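Acyl-homoserine-lactone synthase (Mesorhizobium sp. ORS 3359, PDB 6WNS) makes acyl-homoserine lactone quorum-sensing signals, acting as a synthase that depends on coenzyme A-linked acyl substrates. Local coordinates at residues Gly70-Pro75 with Glu102-Phe107; Ile141-Glu146 with Leu177-Thr182; His5-Glu10 with Tyr57-Asp62. All blocks are in the same frame, centred on the assembly; numbering follows the deposited sequence.

Interaction 1: Gly70-Pro75 with Glu102-Phe107; sequences GSRLVP and EWTRFF
Arg72 and Thr104 carry the polar side-chain contact between the antiparallel strands: Arg72 NE donates to Thr104 OG1 at 2.8 Å, with an N-H...O angle of 158° and the hydroxyl oxygen only 8° out of the guanidinium plane. Arg72 NH2 adds a weak second bond to the same oxygen. The Arg72 chain is extended as far as CD and bends at chi3, which turns NE to the hydroxyl. Over one face of this guanidinium lies the methylene of Arg105, its CG 3.8 Å from Arg72 NH2; the two arginines run side by side in the same direction, their guanidinium planes 66° apart. Nearby acids probably offset the two like charges: Asp48 and Asp51 pair with Arg72, and Glu46 and Asp48 with Arg105. An alanine at Arg72 would probably leave Thr104 OG1 without this donor, and Asp48 and Asp51 without the guanidinium that pairs with both. On the face bearing Leu73 and Trp103, the indole edge reaches Ser71 CB, 3.2 Å from Trp103 NE1, a buried nitrogen that has no polar partner in the model. Phe107 turns its ring under Gly70, with Gly70 N 3.5 Å above the ring centre. The backbone ladder sets these positions. Arg72 pairs with Thr104 and Val74 with Glu102 through paired bonds, whereas Gly70 pairs with Phe107, so Arg105 and Phe106 together face the single residue Ser71. In this beta bulge Arg105 has a left-handed backbone conformation, and Ser71 CA makes a CA-H...O contact to Arg105 O at 3.3 Å. A bulge in the fourth strand is consistent with the GNAT-type fold of the acetyltransferase clan. Outward, Trp103 packs on Leu126 and Leu129 of helix 121-135, Phe107 on Tyr22 and Ile29 of helix 16-31, and strands 56-60 and 140-146 flank the pair.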
loop_
_atom_site.group_PDB
_atom_site.type_symbol
_atom_site.label_atom_id
_atom_site.label_comp_id
_atom_site.label_asym_id
_atom_site.label_seq_id
_atom_site.Cartn_x
_atom_site.Cartn_y
_atom_site.Cartn_z
ATOM N N GLY A 70 1.076 -7.394 0.409
ATOM C CA GLY A 70 1.502 -6.387 -0.571
ATOM C C GLY A 70 0.875 -5.047 -0.392
ATOM O O GLY A 70 0.297 -4.795 0.670
ATOM N N SER A 71 1.081 -4.197 -1.409
ATOM C CA SER A 71 0.551 -2.824 -1.438
ATOM C C SER A 71 0.664 -2.281 -2.845
ATOM O O SER A 71 1.324 -2.912 -3.670
ATOM C CB SER A 71 1.230 -1.971 -0.381
ATOM O OG SER A 71 2.463 -2.521 -0.052
ATOM N N ARG A 72 0.035 -1.150 -3.065
ATOM C CA ARG A 72 -0.018 -0.464 -4.365
ATOM C C ARG A 72 0.316 0.997 -4.136
ATOM O O ARG A 72 -0.012 1.537 -3.066
ATOM C CB ARG A 72 -1.392 -0.557 -4.997
ATOM C CG ARG A 72 -1.536 0.087 -6.353
ATOM C CD ARG A 72 -2.954 -0.160 -6.857
ATOM N NE ARG A 72 -4.047 0.438 -6.076
ATOM C CZ ARG A 72 -5.277 0.517 -6.516
ATOM N NH1 ARG A 72 -5.558 -0.020 -7.705
ATOM N NH2 ARG A 72 -6.232 1.132 -5.809
ATOM N N LEU A 73 1.110 1.514 -5.043
ATOM C CA LEU A 73 1.444 2.955 -5.085
ATOM C C LEU A 73 0.984 3.500 -6.428
ATOM O O LEU A 73 1.324 2.896 -7.521
ATOM C CB LEU A 73 2.946 3.105 -4.928
ATOM C CG LEU A 73 3.491 2.886 -3.528
ATOM C CD1 LEU A 73 5.006 2.873 -3.548
ATOM C CD2 LEU A 73 2.971 3.935 -2.557
ATOM N N VAL A 74 0.406 4.691 -6.360
ATOM C CA VAL A 74 -0.015 5.487 -7.538
ATOM C C VAL A 74 0.559 6.899 -7.460
ATOM O O VAL A 74 0.474 7.538 -6.413
ATOM C CB VAL A 74 -1.545 5.487 -7.547
ATOM C CG1 VAL A 74 -2.121 6.316 -8.670
ATOM C CG2 VAL A 74 -2.073 4.067 -7.647
ATOM N N PRO A 75 1.102 7.457 -8.558
ATOM C CA PRO A 75 1.630 8.827 -8.527
ATOM C C PRO A 75 0.518 9.813 -8.124
ATOM O O PRO A 75 -0.611 9.758 -8.635
ATOM C CB PRO A 75 2.151 9.066 -9.957
ATOM C CG PRO A 75 1.854 7.870 -10.771
ATOM C CD PRO A 75 1.109 6.872 -9.903
ATOM N N GLU A 102 0.551 7.741 -3.702
ATOM C CA GLU A 102 -0.538 7.342 -2.776
ATOM C C GLU A 102 -0.416 5.838 -2.583
ATOM O O GLU A 102 -0.342 5.140 -3.590
ATOM C CB GLU A 102 -1.899 7.761 -3.298
ATOM C CG GLU A 102 -2.980 7.229 -2.388
ATOM C CD GLU A 102 -4.375 7.226 -2.940
ATOM O OE1 GLU A 102 -4.561 6.650 -4.023
ATOM O OE2 GLU A 102 -5.291 7.831 -2.254
ATOM N N TRP A 103 -0.461 5.413 -1.321
ATOM C CA TRP A 103 -0.571 4.018 -0.828
ATOM C C TRP A 103 -2.039 3.590 -0.786
ATOM O O TRP A 103 -2.854 4.289 -0.116
ATOM C CB TRP A 103 0.054 3.947 0.555
ATOM C CG TRP A 103 0.148 2.610 1.209
ATOM C CD1 TRP A 103 0.107 1.369 0.648
ATOM C CD2 TRP A 103 0.431 2.410 2.605
ATOM N NE1 TRP A 103 0.331 0.414 1.615
ATOM C CE2 TRP A 103 0.559 1.022 2.809
ATOM C CE3 TRP A 103 0.680 3.279 3.684
ATOM C CZ2 TRP A 103 0.816 0.484 4.061
ATOM C CZ3 TRP A 103 0.925 2.753 4.926
ATOM C CH2 TRP A 103 1.002 1.369 5.112
ATOM N N THR A 104 -2.351 2.477 -1.470
ATOM C CA THR A 104 -3.659 1.809 -1.344
ATOM C C THR A 104 -3.399 0.300 -1.211
ATOM O O THR A 104 -2.285 -0.178 -1.547
ATOM C CB THR A 104 -4.556 2.198 -2.533
ATOM O OG1 THR A 104 -3.830 2.020 -3.758
ATOM C CG2 THR A 104 -5.044 3.631 -2.469
ATOM N N ARG A 105 -4.439 -0.442 -0.863
ATOM C CA ARG A 105 -4.455 -1.921 -1.002
ATOM C C ARG A 105 -3.315 -2.560 -0.209
ATOM O O ARG A 105 -2.626 -3.390 -0.745
ATOM C CB ARG A 105 -4.507 -2.238 -2.488
ATOM C CG ARG A 105 -5.709 -1.577 -3.148
ATOM C CD ARG A 105 -7.076 -1.621 -2.457
ATOM N NE ARG A 105 -8.126 -1.228 -3.410
ATOM C CZ ARG A 105 -8.766 -2.102 -4.178
ATOM N NH1 ARG A 105 -8.737 -3.387 -3.865
ATOM N NH2 ARG A 105 -9.651 -1.681 -5.059
ATOM N N PHE A 106 -3.143 -2.169 1.050
ATOM C CA PHE A 106 -2.242 -2.889 1.961
ATOM C C PHE A 106 -2.938 -4.168 2.382
ATOM O O PHE A 106 -4.099 -4.084 2.799
ATOM C CB PHE A 106 -1.929 -2.075 3.205
ATOM C CG PHE A 106 -1.197 -2.858 4.257
ATOM C CD1 PHE A 106 0.171 -3.072 4.155
ATOM C CD2 PHE A 106 -1.886 -3.387 5.338
ATOM C CE1 PHE A 106 0.846 -3.745 5.172
ATOM C CE2 PHE A 106 -1.217 -4.086 6.330
ATOM C CZ PHE A 106 0.150 -4.245 6.249
ATOM N N PHE A 107 -2.327 -5.307 2.170
ATOM C CA PHE A 107 -2.879 -6.560 2.735
ATOM C C PHE A 107 -1.747 -7.499 3.138
ATOM O O PHE A 107 -0.650 -7.506 2.526
ATOM C CB PHE A 107 -3.783 -7.240 1.707
ATOM C CG PHE A 107 -3.012 -7.721 0.513
ATOM C CD1 PHE A 107 -2.571 -6.838 -0.458
ATOM C CD2 PHE A 107 -2.649 -9.050 0.408
ATOM C CE1 PHE A 107 -1.829 -7.287 -1.536
ATOM C CE2 PHE A 107 -1.959 -9.505 -0.704
ATOM C CZ PHE A 107 -1.558 -8.631 -1.674
#

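Interaction 2: Ile141-Glu146 with Leu177-Thr182; sequences ISVVCE and LLIDVT
Ile141 and Ile179 form the first of two hydrogen-bonded pairs in this antiparallel ladder, and Val143 with Leu177 the second. Each pair exchanges two backbone bonds; the shortest, Ile179 N to Ile141 O, measures 2.6 Å, and Leu177 N reaches Val143 O at 2.9 Å. Between them Ser142 and Leu178 make a non-hydrogen-bonded pair, where Ser142 CA gives a CA-H...O contact to Leu177 O. The strand segments run at 147° to one another, as expected for a twisted sheet.

In the mixed sheet of this acetyltransferase-clan fold, strand 140-146 lies between its parallel neighbour 100-108 and the antiparallel strand 174-180. Ser142 shares backbone bonds with Phe101 and Trp103 on its other edge, while Leu178 bonds Phe161, so each strand of the pair is held from both sides.

Apolar contacts gather on the face that carries Ile141, Val143, Leu177 and Ile179. Val143 holds CG1 between its backbone N and carbonyl carbon (chi1 65°), and that methyl meets Leu177 CB at 3.7 Å and Ile179 CD1 at 3.8 Å. Val143 and Leu177 lie side by side, pointing the same way. At the far end, Ile141 CD1 touches Val181 CG2 at 3.5 Å, the two side chains crossing at about a right angle; Val181 thereby extends the contact just past the end of the strand. The side chain of Trp103 also packs against Ile141, Val143 and Ile179, while Leu160 covers Leu177 and Ile179.

Sulphur also comes near a methyl, but the 3.2 Å between Cys145 SG and Leu177 CD2 is doubtfully short and carries no weight. Beyond Val181, Thr182 takes the N-cap position of helix 183-192, with a weak bond from Ala185 N to its OG1.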
loop_
_atom_site.group_PDB
_atom_site.type_symbol
_atom_site.label_atom_id
_atom_site.label_comp_id
_atom_site.label_asym_id
_atom_site.label_seq_id
_atom_site.Cartn_x
_atom_site.Cartn_y
_atom_site.Cartn_z
ATOM N N ILE A 141 4.560 9.515 1.154
ATOM C CA ILE A 141 3.430 8.613 0.740
ATOM C C ILE A 141 2.152 9.109 1.417
ATOM O O ILE A 141 2.215 9.303 2.755
ATOM C CB ILE A 141 3.697 7.157 1.148
ATOM C CG1 ILE A 141 4.880 6.564 0.385
ATOM C CG2 ILE A 141 2.429 6.313 0.941
ATOM C CD1 ILE A 141 5.637 5.537 1.208
ATOM N N SER A 142 1.087 9.407 0.524
ATOM C CA SER A 142 -0.251 9.801 1.025
ATOM C C SER A 142 -1.103 8.540 1.157
ATOM O O SER A 142 -0.819 7.566 0.418
ATOM C CB SER A 142 -0.914 10.851 0.191
ATOM O OG SER A 142 -1.160 10.399 -1.116
ATOM N N VAL A 143 -2.052 8.520 2.101
ATOM C CA VAL A 143 -2.889 7.301 2.328
ATOM C C VAL A 143 -4.175 7.693 3.044
ATOM O O VAL A 143 -4.203 8.609 3.908
ATOM C CB VAL A 143 -2.085 6.243 3.101
ATOM C CG1 VAL A 143 -1.732 6.743 4.514
ATOM C CG2 VAL A 143 -2.751 4.883 3.177
ATOM N N VAL A 144 -5.209 6.954 2.728
ATOM C CA VAL A 144 -6.520 6.956 3.414
ATOM C C VAL A 144 -6.567 5.618 4.158
ATOM O O VAL A 144 -6.371 4.550 3.489
ATOM C CB VAL A 144 -7.668 7.061 2.380
ATOM C CG1 VAL A 144 -9.027 7.025 3.100
ATOM C CG2 VAL A 144 -7.553 8.285 1.464
ATOM N N CYS A 145 -6.643 5.653 5.466
ATOM C CA CYS A 145 -6.562 4.441 6.297
ATOM C C CYS A 145 -7.508 4.606 7.492
ATOM O O CYS A 145 -8.068 5.748 7.747
ATOM C CB CYS A 145 -5.131 4.163 6.721
ATOM S SG CYS A 145 -4.501 5.571 7.654
ATOM N N GLU A 146 -7.780 3.471 8.132
ATOM C CA GLU A 146 -8.565 3.440 9.374
ATOM C C GLU A 146 -7.846 4.310 10.421
ATOM O O GLU A 146 -6.618 4.333 10.421
ATOM C CB GLU A 146 -8.751 2.001 9.818
ATOM C CG GLU A 146 -9.827 1.381 8.961
ATOM C CD GLU A 146 -10.559 0.165 9.514
ATOM O OE1 GLU A 146 -11.512 0.325 10.313
ATOM O OE2 GLU A 146 -10.234 -0.918 9.019
ATOM N N LEU A 177 -3.491 10.705 5.716
ATOM C CA LEU A 177 -2.130 10.910 6.289
ATOM C C LEU A 177 -1.128 11.250 5.184
ATOM O O LEU A 177 -1.290 10.736 4.040
ATOM C CB LEU A 177 -1.717 9.567 6.879
ATOM C CG LEU A 177 -2.078 9.248 8.319
ATOM C CD1 LEU A 177 -3.248 10.033 8.886
ATOM C CD2 LEU A 177 -2.250 7.775 8.419
ATOM N N LEU A 178 -0.075 12.015 5.506
ATOM C CA LEU A 178 1.134 12.182 4.640
ATOM C C LEU A 178 2.378 11.645 5.371
ATOM O O LEU A 178 2.672 12.141 6.467
ATOM C CB LEU A 178 1.286 13.652 4.266
ATOM C CG LEU A 178 2.440 13.904 3.292
ATOM C CD1 LEU A 178 2.143 13.175 1.985
ATOM C CD2 LEU A 178 2.700 15.394 3.059
ATOM N N ILE A 179 3.036 10.613 4.833
ATOM C CA ILE A 179 4.110 9.842 5.532
ATOM C C ILE A 179 5.452 10.245 4.936
ATOM O O ILE A 179 5.559 10.190 3.703
ATOM C CB ILE A 179 3.856 8.317 5.420
ATOM C CG1 ILE A 179 2.634 7.901 6.243
ATOM C CG2 ILE A 179 5.071 7.512 5.874
ATOM C CD1 ILE A 179 1.894 6.680 5.699
ATOM N N ASP A 180 6.420 10.670 5.774
ATOM C CA ASP A 180 7.829 10.822 5.335
ATOM C C ASP A 180 8.435 9.380 5.223
ATOM O O ASP A 180 8.452 8.549 6.140
ATOM C CB ASP A 180 8.658 11.720 6.269
ATOM C CG ASP A 180 8.132 13.137 6.275
ATOM O OD1 ASP A 180 7.377 13.484 5.315
ATOM O OD2 ASP A 180 8.537 13.908 7.217
ATOM N N VAL A 181 9.132 9.256 4.049
ATOM C CA VAL A 181 9.994 8.093 3.676
ATOM C C VAL A 181 11.416 8.439 4.132
ATOM O O VAL A 181 12.117 9.102 3.387
ATOM C CB VAL A 181 9.918 7.786 2.164
ATOM C CG1 VAL A 181 10.754 6.577 1.792
ATOM C CG2 VAL A 181 8.487 7.596 1.672
ATOM N N THR A 182 11.779 8.053 5.354
ATOM C CA THR A 182 13.056 8.421 6.003
ATOM C C THR A 182 13.868 7.141 6.274
ATOM O O THR A 182 13.282 6.032 6.570
ATOM C CB THR A 182 12.780 9.348 7.200
ATOM O OG1 THR A 182 12.050 8.722 8.272
ATOM C CG2 THR A 182 12.018 10.583 6.765
#

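Interaction 3: His5-Glu10 with Tyr57-Asp62; sequences HLVTWE and YVLALD
His5 loses the most surface here, and Leu61 supplies the apolar group that covers its ring. His5 lies on strand 4-7, the outermost on its side of the chain's mixed sheet, paired antiparallel with strand 56-60; Leu61 follows just past the end of the latter. Leu61 CD1 stands 3.7 Å from the centroid of the imidazole and only 7° off the ring normal, a CH-pi contact squarely over the face; the two side chains cross at about a right angle. CG of His5 sits beside the backbone N (chi1 -65°), which brings the ring against Leu61. The ring is further fixed by ND1, which hydrogen-bonds the hydroxyl of Tyr15.

Tyr57 and Val7 come next in buried surface. Their backbones form a hydrogen-bonded pair with nearly straight bonds, Val7 N to Tyr57 O at 2.8 Å and 175°, and CB of Val7 lies 4.1 Å from CB of Tyr57 on the same face. The phenol OH of Tyr57 is hydrogen-bonded to Asp51, while its ring meets that of Tyr22. Val7 packs also on Leu19, so that helix 16-31 covers this face of the pair. His5 and Leu59 form the next hydrogen-bonded pair, beyond Leu6 and Val58, with Leu59 N donating to His5 O at 2.9 Å. Between Val7 and Leu59 the side chains meet obliquely, CG2 of Val7 lying 4.1 Å from CD1 of Leu59.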
loop_
_atom_site.group_PDB
_atom_site.type_symbol
_atom_site.label_atom_id
_atom_site.label_comp_id
_atom_site.label_asym_id
_atom_site.label_seq_id
_atom_site.Cartn_x
_atom_site.Cartn_y
_atom_site.Cartn_z
ATOM N N HIS A 5 9.057 -7.548 -4.112
ATOM C CA HIS A 5 9.212 -7.365 -5.569
ATOM C C HIS A 5 8.370 -6.193 -6.082
ATOM O O HIS A 5 7.186 -6.033 -5.672
ATOM C CB HIS A 5 8.728 -8.587 -6.327
ATOM C CG HIS A 5 9.519 -9.799 -6.065
ATOM N ND1 HIS A 5 10.113 -10.505 -7.085
ATOM C CD2 HIS A 5 9.811 -10.442 -4.914
ATOM C CE1 HIS A 5 10.801 -11.502 -6.578
ATOM N NE2 HIS A 5 10.598 -11.499 -5.255
ATOM N N LEU A 6 8.992 -5.403 -6.936
ATOM C CA LEU A 6 8.400 -4.171 -7.483
ATOM C C LEU A 6 7.910 -4.502 -8.882
ATOM O O LEU A 6 8.768 -4.736 -9.775
ATOM C CB LEU A 6 9.441 -3.063 -7.549
ATOM C CG LEU A 6 8.956 -1.859 -8.334
ATOM C CD1 LEU A 6 7.661 -1.297 -7.707
ATOM C CD2 LEU A 6 10.058 -0.839 -8.409
ATOM N N VAL A 7 6.592 -4.553 -9.044
ATOM C CA VAL A 7 5.978 -4.816 -10.381
ATOM C C VAL A 7 5.421 -3.528 -10.942
ATOM O O VAL A 7 4.629 -2.823 -10.251
ATOM C CB VAL A 7 4.914 -5.914 -10.321
ATOM C CG1 VAL A 7 4.549 -6.334 -11.705
ATOM C CG2 VAL A 7 5.458 -7.118 -9.539
ATOM N N THR A 8 5.852 -3.227 -12.157
ATOM C CA THR A 8 5.499 -1.980 -12.851
ATOM C C THR A 8 4.977 -2.300 -14.236
ATOM O O THR A 8 5.049 -3.442 -14.683
ATOM C CB THR A 8 6.710 -1.059 -13.001
ATOM O OG1 THR A 8 7.629 -1.611 -13.960
ATOM C CG2 THR A 8 7.325 -0.860 -11.639
ATOM N N TRP A 9 4.559 -1.273 -14.955
ATOM C CA TRP A 9 4.237 -1.458 -16.373
ATOM C C TRP A 9 5.422 -2.089 -17.081
ATOM O O TRP A 9 5.206 -2.929 -17.935
ATOM C CB TRP A 9 3.896 -0.108 -17.013
ATOM C CG TRP A 9 3.330 -0.246 -18.385
ATOM C CD1 TRP A 9 3.880 0.108 -19.583
ATOM C CD2 TRP A 9 2.054 -0.824 -18.686
ATOM N NE1 TRP A 9 3.011 -0.191 -20.599
ATOM C CE2 TRP A 9 1.886 -0.753 -20.085
ATOM C CE3 TRP A 9 1.075 -1.433 -17.897
ATOM C CZ2 TRP A 9 0.734 -1.227 -20.717
ATOM C CZ3 TRP A 9 -0.079 -1.834 -18.533
ATOM C CH2 TRP A 9 -0.219 -1.768 -19.908
ATOM N N GLU A 10 6.663 -1.690 -16.779
ATOM C CA GLU A 10 7.812 -2.095 -17.595
ATOM C C GLU A 10 8.039 -3.598 -17.461
ATOM O O GLU A 10 8.495 -4.188 -18.427
ATOM C CB GLU A 10 9.082 -1.351 -17.178
ATOM C CG GLU A 10 9.121 0.086 -17.610
ATOM C CD GLU A 10 10.513 0.683 -17.445
ATOM O OE1 GLU A 10 11.083 1.172 -18.430
ATOM O OE2 GLU A 10 11.053 0.600 -16.328
ATOM N N TYR A 57 3.082 -2.032 -8.019
ATOM C CA TYR A 57 2.690 -3.147 -7.123
ATOM C C TYR A 57 3.931 -3.578 -6.348
ATOM O O TYR A 57 4.967 -4.006 -6.890
ATOM C CB TYR A 57 2.035 -4.264 -7.924
ATOM C CG TYR A 57 0.860 -3.761 -8.710
ATOM C CD1 TYR A 57 -0.361 -3.567 -8.087
ATOM C CD2 TYR A 57 0.992 -3.401 -10.038
ATOM C CE1 TYR A 57 -1.459 -3.065 -8.791
ATOM C CE2 TYR A 57 -0.064 -2.838 -10.737
ATOM C CZ TYR A 57 -1.299 -2.678 -10.112
ATOM O OH TYR A 57 -2.381 -2.210 -10.778
ATOM N N VAL A 58 3.821 -3.432 -5.046
ATOM C CA VAL A 58 4.857 -3.877 -4.092
ATOM C C VAL A 58 4.416 -5.171 -3.433
ATOM O O VAL A 58 3.593 -5.125 -2.499
ATOM C CB VAL A 58 5.109 -2.818 -3.033
ATOM C CG1 VAL A 58 6.334 -3.224 -2.233
ATOM C CG2 VAL A 58 5.297 -1.447 -3.683
ATOM N N LEU A 59 4.920 -6.284 -3.945
ATOM C CA LEU A 59 4.410 -7.619 -3.592
ATOM C C LEU A 59 5.452 -8.401 -2.796
ATOM O O LEU A 59 6.619 -8.540 -3.258
ATOM C CB LEU A 59 4.028 -8.310 -4.881
ATOM C CG LEU A 59 2.957 -7.536 -5.685
ATOM C CD1 LEU A 59 2.584 -8.361 -6.858
ATOM C CD2 LEU A 59 1.743 -7.211 -4.791
ATOM N N ALA A 60 4.990 -8.957 -1.679
ATOM C CA ALA A 60 5.771 -9.898 -0.847
ATOM C C ALA A 60 5.530 -11.333 -1.349
ATOM O O ALA A 60 4.345 -11.790 -1.299
ATOM C CB ALA A 60 5.382 -9.691 0.580
ATOM N N LEU A 61 6.600 -12.018 -1.829
ATOM C CA LEU A 61 6.560 -13.378 -2.451
ATOM C C LEU A 61 7.385 -14.343 -1.619
ATOM O O LEU A 61 7.955 -13.807 -0.735
ATOM C CB LEU A 61 7.201 -13.312 -3.834
ATOM C CG LEU A 61 6.531 -12.309 -4.763
ATOM C CD1 LEU A 61 6.912 -12.573 -6.193
ATOM C CD2 LEU A 61 5.001 -12.335 -4.581
ATOM N N ASP A 62 7.641 -15.575 -2.136
ATOM C CA ASP A 62 8.564 -16.614 -1.590
ATOM C C ASP A 62 8.777 -17.831 -2.520
ATOM O O ASP A 62 9.388 -18.917 -1.945
ATOM C CB ASP A 62 7.978 -17.193 -0.286
ATOM C CG ASP A 62 6.604 -17.996 -0.541
ATOM O OD1 ASP A 62 6.431 -18.263 -1.811
ATOM O OD2 ASP A 62 5.613 -18.068 0.258
#

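How the interactions relate
All three contacts are strand pairings within one mixed sheet. Across it the order is 4-7, 56-60, 69-75, 100-108, 140-146, 174-180, 160-162, so interaction 3 lies at one edge, interaction 1 at the middle and interaction 2 beyond it. Along the chain interaction 3 closes first, then interaction 1, then interaction 2. The centres of interactions 1 and 2 are about 10 Å apart, those of 1 and 3 about 11 Å; 2 and 3, about 20 Å apart, do not touch. Probable backbone hydrogen bonds, Trp103 N to Ser142 O and Ser71 N to Val58 O, join the three ladders from edge strand 4-7 to strand 174-180, the core of the acetyltransferase-clan fold.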